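Local coordinates for protein sesquisabinene B synthase 2 (PDB 6A2A) that probably cyclises farnesyl diphosphate to the sesquiterpene sesquisabinene B, as a magnesium-dependent terpene synthase of the Tpsb subfamily, at residues Ser477-Cys480 / Tyr481-Glu484; His402-Thr405 / Leu406-Leu410; Val53-Lys56 / His57-Leu60. One frame throughout, in Å; residues are numbered along the deposited sequence.

Contact 1 (Ser477-Cys480 / Tyr481-Glu484); sequences SIQC and YMNE
Two different first torsions bring the amides of Gln-479 and Asn-483 together: CG of Gln-479 stands opposite its own backbone N (chi1 -169°), with a bend at chi2 that swings the amide along the helix, while the amide of Asn-483 leans back beside its own N (chi1 -68°). The side chains, one turn apart, are joined by a hydrogen bond from NE2 of Gln-479 to OD1 of Asn-483, 2.7 Å long. The acceptor lies almost in the amide plane of Gln-479, whereas the donor is tilted from the carbonyl plane of Asn-483; the two amide planes are 51° apart. OE1 of Gln-479 points the other way and rests 3.7 Å from SD of Met-482, whose sulfur also touches CG2 of Ile-478 at 4.0 Å. Beneath these groups run the ordinary helical bonds, among them Met-482 N to Ile-478 O at 2.9 Å. Replacing Gln-479 by alanine removes the amide, which is likely to leave OD1 of Asn-483 without this donor and strip one flank from the Met-482 sulfur. ND2 of Asn-483 is bound to Asn-474, which ties this face of the helix to the preceding loop. Ile-478, Tyr-481 and Met-482 pack on Ala-492 of helix 489-510, and Ser-477 and Cys-480 lean on Tyr-409 of helix 406-416.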
ATOM      1  N   SER A 477      35.641  -8.162 -10.428  1.00 22.23           N
ATOM      2  CA  SER A 477      36.819  -8.242  -9.589  1.00 23.31           C
ATOM      3  C   SER A 477      37.976  -9.133 -10.056  1.00 25.12           C
ATOM      4  O   SER A 477      39.064  -8.694 -10.187  1.00 24.51           O
ATOM      5  CB  SER A 477      36.436  -8.619  -8.151  1.00 21.84           C
ATOM      6  OG  SER A 477      35.544  -7.731  -7.577  1.00 22.55           O
ATOM      7  N   ILE A 478      37.698 -10.397 -10.261  1.00 25.90           N
ATOM      8  CA  ILE A 478      38.735 -11.321 -10.662  1.00 28.36           C
ATOM      9  C   ILE A 478      39.413 -10.885 -11.956  1.00 27.61           C
ATOM     10  O   ILE A 478      40.575 -10.756 -11.985  1.00 27.63           O
ATOM     11  CB  ILE A 478      38.217 -12.754 -10.779  1.00 28.13           C
ATOM     12  CG1 ILE A 478      37.687 -13.244  -9.448  1.00 27.88           C
ATOM     13  CG2 ILE A 478      39.317 -13.684 -11.217  1.00 29.90           C
ATOM     14  CD1 ILE A 478      36.841 -14.472  -9.538  1.00 29.33           C
ATOM     15  N   GLN A 479      38.636 -10.609 -12.988  1.00 29.44           N
ATOM     16  CA  GLN A 479      39.168 -10.208 -14.267  1.00 30.25           C
ATOM     17  C   GLN A 479      39.967  -8.938 -14.177  1.00 32.36           C
ATOM     18  O   GLN A 479      41.000  -8.838 -14.765  1.00 30.34           O
ATOM     19  CB  GLN A 479      38.095 -10.110 -15.348  1.00 31.55           C
ATOM     20  CG  GLN A 479      38.635  -9.952 -16.757  1.00 33.98           C
ATOM     21  CD  GLN A 479      39.470 -11.117 -17.238  1.00 34.46           C
ATOM     22  OE1 GLN A 479      39.060 -12.244 -17.176  1.00 41.72           O
ATOM     23  NE2 GLN A 479      40.650 -10.829 -17.695  1.00 36.57           N
ATOM     24  N   CYS A 480      39.494  -7.982 -13.404  1.00 27.44           N
ATOM     25  CA  CYS A 480      40.226  -6.753 -13.225  1.00 30.21           C
ATOM     26  C   CYS A 480      41.609  -7.010 -12.648  1.00 30.79           C
ATOM     27  O   CYS A 480      42.546  -6.419 -13.059  1.00 32.03           O
ATOM     28  CB  CYS A 480      39.499  -5.801 -12.286  1.00 32.53           C
ATOM     29  SG  CYS A 480      38.147  -4.957 -13.016  1.00 34.44           S
ATOM     30  N   TYR A 481      41.688  -7.854 -11.647  1.00 29.16           N
ATOM     31  CA  TYR A 481      42.946  -8.184 -11.035  1.00 30.11           C
ATOM     32  C   TYR A 481      43.806  -8.990 -12.000  1.00 33.68           C
ATOM     33  O   TYR A 481      44.968  -8.773 -12.080  1.00 32.76           O
ATOM     34  CB  TYR A 481      42.775  -8.922  -9.736  1.00 31.73           C
ATOM     35  CG  TYR A 481      44.075  -9.156  -9.039  1.00 32.67           C
ATOM     36  CD1 TYR A 481      44.689  -8.162  -8.349  1.00 34.29           C
ATOM     37  CD2 TYR A 481      44.690 -10.373  -9.099  1.00 37.44           C
ATOM     38  CE1 TYR A 481      45.880  -8.370  -7.722  1.00 37.79           C
ATOM     39  CE2 TYR A 481      45.886 -10.596  -8.479  1.00 38.12           C
ATOM     40  CZ  TYR A 481      46.472  -9.595  -7.792  1.00 38.16           C
ATOM     41  OH  TYR A 481      47.640  -9.823  -7.180  1.00 40.19           O
ATOM     42  N   MET A 482      43.194  -9.886 -12.755  1.00 30.76           N
ATOM     43  CA  MET A 482      43.892 -10.640 -13.768  1.00 36.38           C
ATOM     44  C   MET A 482      44.519  -9.695 -14.769  1.00 40.37           C
ATOM     45  O   MET A 482      45.659  -9.851 -15.119  1.00 40.82           O
ATOM     46  CB  MET A 482      42.949 -11.531 -14.515  1.00 35.05           C
ATOM     47  CG  MET A 482      42.613 -12.759 -13.782  1.00 35.11           C
ATOM     48  SD  MET A 482      41.420 -13.684 -14.677  1.00 38.56           S
ATOM     49  CE  MET A 482      42.450 -14.379 -15.962  1.00 39.20           C
ATOM     50  N   ASN A 483      43.778  -8.691 -15.209  1.00 35.43           N
ATOM     51  CA  ASN A 483      44.279  -7.756 -16.165  1.00 40.90           C
ATOM     52  C   ASN A 483      45.422  -6.932 -15.657  1.00 43.67           C
ATOM     53  O   ASN A 483      46.258  -6.533 -16.407  1.00 42.25           O
ATOM     54  CB  ASN A 483      43.190  -6.806 -16.623  1.00 39.57           C
ATOM     55  CG  ASN A 483      42.133  -7.479 -17.446  1.00 41.48           C
ATOM     56  OD1 ASN A 483      42.235  -8.627 -17.782  1.00 43.52           O
ATOM     57  ND2 ASN A 483      41.095  -6.764 -17.735  1.00 40.97           N
ATOM     58  N   GLU A 484      45.403  -6.610 -14.389  1.00 37.94           N
ATOM     59  CA  GLU A 484      46.425  -5.806 -13.830  1.00 44.66           C
ATOM     60  C   GLU A 484      47.757  -6.479 -13.790  1.00 55.20           C
ATOM     61  O   GLU A 484      48.706  -6.066 -14.426  1.00 58.08           O
ATOM     62  CB  GLU A 484      46.115  -5.575 -12.358  1.00 47.77           C
ATOM     63  CG  GLU A 484      45.329  -4.347 -12.017  1.00 48.20           C
ATOM     64  CD  GLU A 484      45.511  -3.932 -10.594  1.00 56.32           C
ATOM     65  OE1 GLU A 484      44.548  -3.792  -9.855  1.00 39.84           O
ATOM     66  OE2 GLU A 484      46.660  -3.746 -10.217  1.00 61.77           O
TER

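Contact 2 (His402-Thr405 / Leu406-Leu410); sequences HKPT and LEEYL
Hydrogen bonds converge on the carboxylate of Glu-408 from His-402 and Thr-405. NE2 of the imidazole gives its proton to OE2 at 2.7 Å and 169°, with the oxygen at the ring edge and almost in the ring plane; the donor comes in well above the carboxylate plane. The other oxygen, OE1, accepts from Thr-405 N at 3.0 Å, again from above, and a water that also donates to Lys-403 O gives it a further bond. With donors on both oxygens, the carboxylate is likely to be hindered from turning, and its nearness to the imidazole would be expected to stabilise a positive charge there. The reciprocal bond runs from Glu-408 N to Thr-405 OG1, 3.0 Å long. Thr-405 reaches forward and Glu-408 back, their first torsions (52° for OG1, 76° for CG) placing those atoms between backbone N and carbonyl carbon. Among backbone groups, Tyr-409 N binds Thr-405 O at 2.9 Å and so closes the first helical turn. Apolar contact is slight: CG of Pro-404 meets CB of Tyr-409 at 3.9 Å, while the hydroxyl of Tyr-409 is hydrogen-bonded to Asp-461, and its side chain passes about 4 Å from that of Glu-394, a magnesium ligand where the metal is bound. Paired Thr-405 and Glu-408 bonds make a classic capping box, with Thr-405 as N-cap of helix 406-416 in the metal-binding domain.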
ATOM      1  N   HIS A 402      37.487   0.197 -21.747  1.00 37.88           N
ATOM      2  CA  HIS A 402      38.407   0.452 -20.610  1.00 36.05           C
ATOM      3  C   HIS A 402      38.529  -0.804 -19.741  1.00 40.74           C
ATOM      4  O   HIS A 402      37.540  -1.498 -19.499  1.00 37.52           O
ATOM      5  CB  HIS A 402      37.918   1.638 -19.768  1.00 39.51           C
ATOM      6  CG  HIS A 402      38.855   2.100 -18.697  1.00 39.43           C
ATOM      7  ND1 HIS A 402      40.139   2.534 -18.958  1.00 37.83           N
ATOM      8  CD2 HIS A 402      38.672   2.271 -17.364  1.00 37.34           C
ATOM      9  CE1 HIS A 402      40.728   2.892 -17.819  1.00 37.66           C
ATOM     10  NE2 HIS A 402      39.835   2.757 -16.818  1.00 36.59           N
ATOM     11  N   LYS A 403      39.755  -1.063 -19.296  1.00 34.72           N
ATOM     12  CA  LYS A 403      40.093  -2.163 -18.424  1.00 37.48           C
ATOM     13  C   LYS A 403      40.590  -1.563 -17.107  1.00 36.19           C
ATOM     14  O   LYS A 403      41.757  -1.302 -16.946  1.00 31.88           O
ATOM     15  CB  LYS A 403      41.157  -3.042 -19.092  1.00 43.21           C
ATOM     16  CG  LYS A 403      40.650  -3.861 -20.271  1.00 44.11           C
ATOM     17  CD  LYS A 403      41.667  -4.816 -20.869  1.00 50.41           C
ATOM     18  CE  LYS A 403      41.026  -5.814 -21.813  1.00 53.86           C
ATOM     19  NZ  LYS A 403      41.818  -6.012 -23.049  1.00 55.90           N
ATOM     20  N   PRO A 404      39.677  -1.303 -16.159  1.00 30.95           N
ATOM     21  CA  PRO A 404      40.109  -0.643 -14.941  1.00 25.46           C
ATOM     22  C   PRO A 404      40.979  -1.578 -14.089  1.00 25.41           C
ATOM     23  O   PRO A 404      40.937  -2.790 -14.227  1.00 25.00           O
ATOM     24  CB  PRO A 404      38.801  -0.318 -14.203  1.00 24.92           C
ATOM     25  CG  PRO A 404      37.901  -1.430 -14.636  1.00 25.68           C
ATOM     26  CD  PRO A 404      38.256  -1.626 -16.101  1.00 28.92           C
ATOM     27  N   THR A 405      41.804  -0.976 -13.244  1.00 24.03           N
ATOM     28  CA  THR A 405      42.488  -1.702 -12.222  1.00 27.61           C
ATOM     29  C   THR A 405      41.461  -2.207 -11.214  1.00 27.28           C
ATOM     30  O   THR A 405      40.353  -1.628 -11.128  1.00 25.03           O
ATOM     31  CB  THR A 405      43.454  -0.831 -11.418  1.00 27.66           C
ATOM     32  OG1 THR A 405      42.763   0.321 -10.955  1.00 28.00           O
ATOM     33  CG2 THR A 405      44.655  -0.376 -12.224  1.00 31.13           C
ATOM     34  N   LEU A 406      41.862  -3.158 -10.402  1.00 25.91           N
ATOM     35  CA  LEU A 406      40.950  -3.598  -9.339  1.00 29.50           C
ATOM     36  C   LEU A 406      40.576  -2.424  -8.436  1.00 28.28           C
ATOM     37  O   LEU A 406      39.396  -2.255  -8.090  1.00 24.71           O
ATOM     38  CB  LEU A 406      41.579  -4.719  -8.518  1.00 27.46           C
ATOM     39  CG  LEU A 406      40.696  -5.237  -7.398  1.00 26.33           C
ATOM     40  CD1 LEU A 406      39.450  -5.905  -8.002  1.00 25.99           C
ATOM     41  CD2 LEU A 406      41.433  -6.193  -6.508  1.00 27.24           C
ATOM     42  N   GLU A 407      41.542  -1.583  -8.076  1.00 30.76           N
ATOM     43  CA  GLU A 407      41.210  -0.491  -7.142  1.00 30.85           C
ATOM     44  C   GLU A 407      40.284   0.534  -7.841  1.00 26.60           C
ATOM     45  O   GLU A 407      39.324   0.965  -7.204  1.00 28.35           O
ATOM     46  CB  GLU A 407      42.456   0.132  -6.490  1.00 40.82           C
ATOM     47  CG  GLU A 407      42.454   0.003  -4.943  1.00 47.89           C
ATOM     48  CD  GLU A 407      43.138  -1.222  -4.314  1.00 51.99           C
ATOM     49  OE1 GLU A 407      43.769  -2.014  -5.091  1.00 51.92           O
ATOM     50  OE2 GLU A 407      43.066  -1.388  -3.033  1.00 39.93           O
ATOM     51  N   GLU A 408      40.451   0.869  -9.122  1.00 25.68           N
ATOM     52  CA  GLU A 408      39.542   1.818  -9.744  1.00 27.36           C
ATOM     53  C   GLU A 408      38.144   1.182  -9.900  1.00 24.46           C
ATOM     54  O   GLU A 408      37.103   1.883  -9.752  1.00 23.39           O
ATOM     55  CB  GLU A 408      40.072   2.459 -11.037  1.00 33.00           C
ATOM     56  CG  GLU A 408      40.056   1.615 -12.283  1.00 42.66           C
ATOM     57  CD  GLU A 408      40.701   2.270 -13.511  1.00 40.08           C
ATOM     58  OE1 GLU A 408      41.897   1.956 -13.820  1.00 38.24           O
ATOM     59  OE2 GLU A 408      40.025   3.122 -14.130  1.00 32.07           O
ATOM     60  N   TYR A 409      38.122  -0.082 -10.242  1.00 21.86           N
ATOM     61  CA  TYR A 409      36.837  -0.815 -10.360  1.00 21.44           C
ATOM     62  C   TYR A 409      36.093  -0.845  -9.011  1.00 23.59           C
ATOM     63  O   TYR A 409      34.926  -0.459  -8.940  1.00 21.24           O
ATOM     64  CB  TYR A 409      37.110  -2.218 -10.891  1.00 21.37           C
ATOM     65  CG  TYR A 409      35.923  -3.125 -10.737  1.00 19.26           C
ATOM     66  CD1 TYR A 409      34.871  -3.034 -11.608  1.00 20.47           C
ATOM     67  CD2 TYR A 409      35.866  -4.054  -9.705  1.00 20.78           C
ATOM     68  CE1 TYR A 409      33.755  -3.845 -11.471  1.00 19.77           C
ATOM     69  CE2 TYR A 409      34.797  -4.913  -9.596  1.00 18.76           C
ATOM     70  CZ  TYR A 409      33.711  -4.749 -10.428  1.00 19.77           C
ATOM     71  OH  TYR A 409      32.633  -5.575 -10.331  1.00 21.37           O
ATOM     72  N   LEU A 410      36.748  -1.224  -7.920  1.00 19.97           N
ATOM     73  CA  LEU A 410      36.024  -1.410  -6.647  1.00 19.91           C
ATOM     74  C   LEU A 410      35.548  -0.085  -6.083  1.00 21.94           C
ATOM     75  O   LEU A 410      34.498  -0.029  -5.443  1.00 19.58           O
ATOM     76  CB  LEU A 410      36.886  -2.132  -5.602  1.00 21.09           C
ATOM     77  CG  LEU A 410      37.145  -3.604  -5.852  1.00 21.19           C
ATOM     78  CD1 LEU A 410      38.080  -4.149  -4.794  1.00 22.42           C
ATOM     79  CD2 LEU A 410      35.840  -4.424  -5.874  1.00 21.32           C
TER
HETATM   80  O   HOH W   1      43.054   1.337 -16.419  1.00 53.08           O

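Contact 3 (Val53-Lys56 / His57-Leu60)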
ATOM      1  N   VAL A  53      -0.935 -19.025  13.329  1.00 54.32           N
ATOM      2  CA  VAL A  53      -0.478 -19.774  14.519  1.00 53.65           C
ATOM      3  C   VAL A  53      -1.620 -19.775  15.537  1.00 52.38           C
ATOM      4  O   VAL A  53      -2.058 -18.726  15.933  1.00 47.83           O
ATOM      5  CB  VAL A  53       0.791 -19.159  15.139  1.00 58.09           C
ATOM      6  CG1 VAL A  53       1.207 -19.885  16.417  1.00 59.37           C
ATOM      7  CG2 VAL A  53       1.950 -19.118  14.153  1.00 54.93           C
ATOM      8  N   GLU A  54      -2.050 -20.951  15.962  1.00 59.95           N
ATOM      9  CA  GLU A  54      -3.232 -21.087  16.825  1.00 59.50           C
ATOM     10  C   GLU A  54      -2.965 -20.431  18.180  1.00 58.07           C
ATOM     11  O   GLU A  54      -1.849 -20.552  18.716  1.00 48.38           O
ATOM     12  CB  GLU A  54      -3.554 -22.563  17.057  1.00 65.32           C
ATOM     13  CG  GLU A  54      -3.788 -23.365  15.791  1.00 66.66           C
ATOM     14  CD  GLU A  54      -3.946 -24.849  16.071  1.00 74.34           C
ATOM     15  OE1 GLU A  54      -4.944 -25.212  16.733  1.00 81.05           O
ATOM     16  OE2 GLU A  54      -3.067 -25.634  15.655  1.00 68.18           O
ATOM     17  N   GLU A  55      -3.995 -19.778  18.731  1.00 58.78           N
ATOM     18  CA  GLU A  55      -3.906 -19.026  20.009  1.00 61.27           C
ATOM     19  C   GLU A  55      -3.251 -19.882  21.106  1.00 57.13           C
ATOM     20  O   GLU A  55      -2.553 -19.355  21.986  1.00 53.14           O
ATOM     21  CB  GLU A  55      -5.298 -18.564  20.459  1.00 64.98           C
ATOM     22  CG  GLU A  55      -5.321 -17.868  21.815  1.00 71.63           C
ATOM     23  CD  GLU A  55      -4.387 -16.678  21.988  1.00 80.16           C
ATOM     24  OE1 GLU A  55      -4.397 -15.784  21.115  1.00 78.95           O
ATOM     25  OE2 GLU A  55      -3.662 -16.634  23.008  1.00 87.61           O
ATOM     26  N   LYS A  56      -3.474 -21.190  21.070  1.00 58.04           N
ATOM     27  CA  LYS A  56      -2.954 -22.054  22.127  1.00 61.39           C
ATOM     28  C   LYS A  56      -1.432 -22.198  21.963  1.00 58.69           C
ATOM     29  O   LYS A  56      -0.731 -22.409  22.934  1.00 48.10           O
ATOM     30  CB  LYS A  56      -3.680 -23.403  22.133  1.00 65.32           C
ATOM     31  CG  LYS A  56      -3.377 -24.316  20.956  1.00 65.34           C
ATOM     32  CD  LYS A  56      -3.676 -25.768  21.217  1.00 67.36           C
ATOM     33  CE  LYS A  56      -3.706 -26.581  19.936  1.00 75.13           C
ATOM     34  NZ  LYS A  56      -3.509 -28.033  20.177  1.00 76.55           N
ATOM     35  N   HIS A  57      -0.935 -22.087  20.728  1.00 56.57           N
ATOM     36  CA  HIS A  57       0.506 -22.093  20.467  1.00 49.61           C
ATOM     37  C   HIS A  57       1.133 -20.755  20.897  1.00 42.72           C
ATOM     38  O   HIS A  57       2.233 -20.726  21.415  1.00 42.90           O
ATOM     39  CB  HIS A  57       0.740 -22.452  18.996  1.00 53.45           C
ATOM     40  CG  HIS A  57       0.374 -23.856  18.651  1.00 49.96           C
ATOM     41  ND1 HIS A  57       0.054 -24.241  17.365  1.00 48.29           N
ATOM     42  CD2 HIS A  57       0.299 -24.975  19.408  1.00 53.68           C
ATOM     43  CE1 HIS A  57      -0.192 -25.536  17.340  1.00 50.21           C
ATOM     44  NE2 HIS A  57      -0.038 -26.010  18.583  1.00 52.56           N
ATOM     45  N   LEU A  58       0.454 -19.637  20.679  1.00 40.16           N
ATOM     46  CA  LEU A  58       0.927 -18.314  21.201  1.00 43.21           C
ATOM     47  C   LEU A  58       1.170 -18.344  22.714  1.00 46.46           C
ATOM     48  O   LEU A  58       2.143 -17.772  23.210  1.00 45.20           O
ATOM     49  CB  LEU A  58      -0.117 -17.239  20.884  1.00 44.81           C
ATOM     50  CG  LEU A  58       0.104 -16.403  19.624  1.00 52.35           C
ATOM     51  CD1 LEU A  58       0.980 -17.131  18.603  1.00 52.77           C
ATOM     52  CD2 LEU A  58      -1.232 -15.996  19.012  1.00 51.43           C
ATOM     53  N   LYS A  59       0.233 -18.922  23.459  1.00 48.18           N
ATOM     54  CA  LYS A  59       0.336 -18.974  24.927  1.00 46.08           C
ATOM     55  C   LYS A  59       1.452 -19.966  25.316  1.00 40.16           C
ATOM     56  O   LYS A  59       2.247 -19.671  26.177  1.00 43.59           O
ATOM     57  CB  LYS A  59      -1.061 -19.283  25.492  1.00 55.22           C
ATOM     58  CG  LYS A  59      -1.148 -19.628  26.972  1.00 59.32           C
ATOM     59  CD  LYS A  59      -1.457 -18.450  27.883  1.00 67.98           C
ATOM     60  CE  LYS A  59      -0.546 -18.388  29.094  1.00 68.92           C
ATOM     61  NZ  LYS A  59       0.887 -18.358  28.702  1.00 65.66           N
ATOM     62  N   LEU A  60       1.561 -21.095  24.629  1.00 37.92           N
ATOM     63  CA  LEU A  60       2.646 -22.038  24.868  1.00 40.68           C
ATOM     64  C   LEU A  60       4.005 -21.372  24.594  1.00 42.34           C
ATOM     65  O   LEU A  60       4.986 -21.599  25.328  1.00 41.59           O
ATOM     66  CB  LEU A  60       2.420 -23.257  23.978  1.00 38.23           C
ATOM     67  CG  LEU A  60       3.468 -24.365  24.052  1.00 43.51           C
ATOM     68  CD1 LEU A  60       3.545 -24.995  25.444  1.00 46.02           C
ATOM     69  CD2 LEU A  60       3.161 -25.425  23.009  1.00 42.09           C
TER
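The imidazole of His-57 has CG of Lys-56 over one face, with CD2 as the nearest ring atom at 4.0 Å, and the lysine chain runs on alongside the ring until CE comes near NE2. The carboxylate of Glu-54 approaches obliquely, its OE2 3.3 Å from CE1, and its plane is turned 71° from that of the ring. Glu-54 and Lys-56 each lie alongside His-57, pointing the same way, and both stand off the same side of the ring plane; the negative charge would be expected to ease protonation of the histidine and the nearby ammonium of Lys-56 to oppose it. On the apolar side, CG1 of Val-53, opposite its own backbone N (chi1 176°), reaches both CB of His-57, at 3.7 Å, and CD1 of Leu-58, at 3.5 Å. The backbone carbonyl of Glu-54 is shared: Leu-58 N donates to it in the carbonyl plane at 3.2 Å, and His-57 N from above that plane at 2.7 Å, with a more bent N-H angle of 131°. Lys-59 N to Glu-55 O and Leu-60 N to Lys-56 O continue the regular pattern. His-57 and Leu-60 rest on Leu-247 of helix 239-270, and Leu-58 on Ile-251 of the same helix. Glu-54 holds the N-cap position here, making this the first turn of helix 55-73 in the mainly helical N-terminal domain of a plant terpene synthase.

Starting from the N terminus, contact 3 comes first, at the beginning of helix 55-73 in the N-terminal domain, where it packs on helix 239-270. Contact 2 follows at 402-410, where the loop after helix 377-400 turns into helix 406-416, and contact 1 lies at 477-484. Each joins neighbouring residues within a single turn or cap, so none closes a long loop; they stand in series, without nesting or crossing. Contacts 1 and 2 have centres about 8 Å apart and touch: OE1 of Glu-484 bonds Leu-406 N, tying helix 477-485 to the start of helix 406-416. Contact 3 is centred about 55 Å from both.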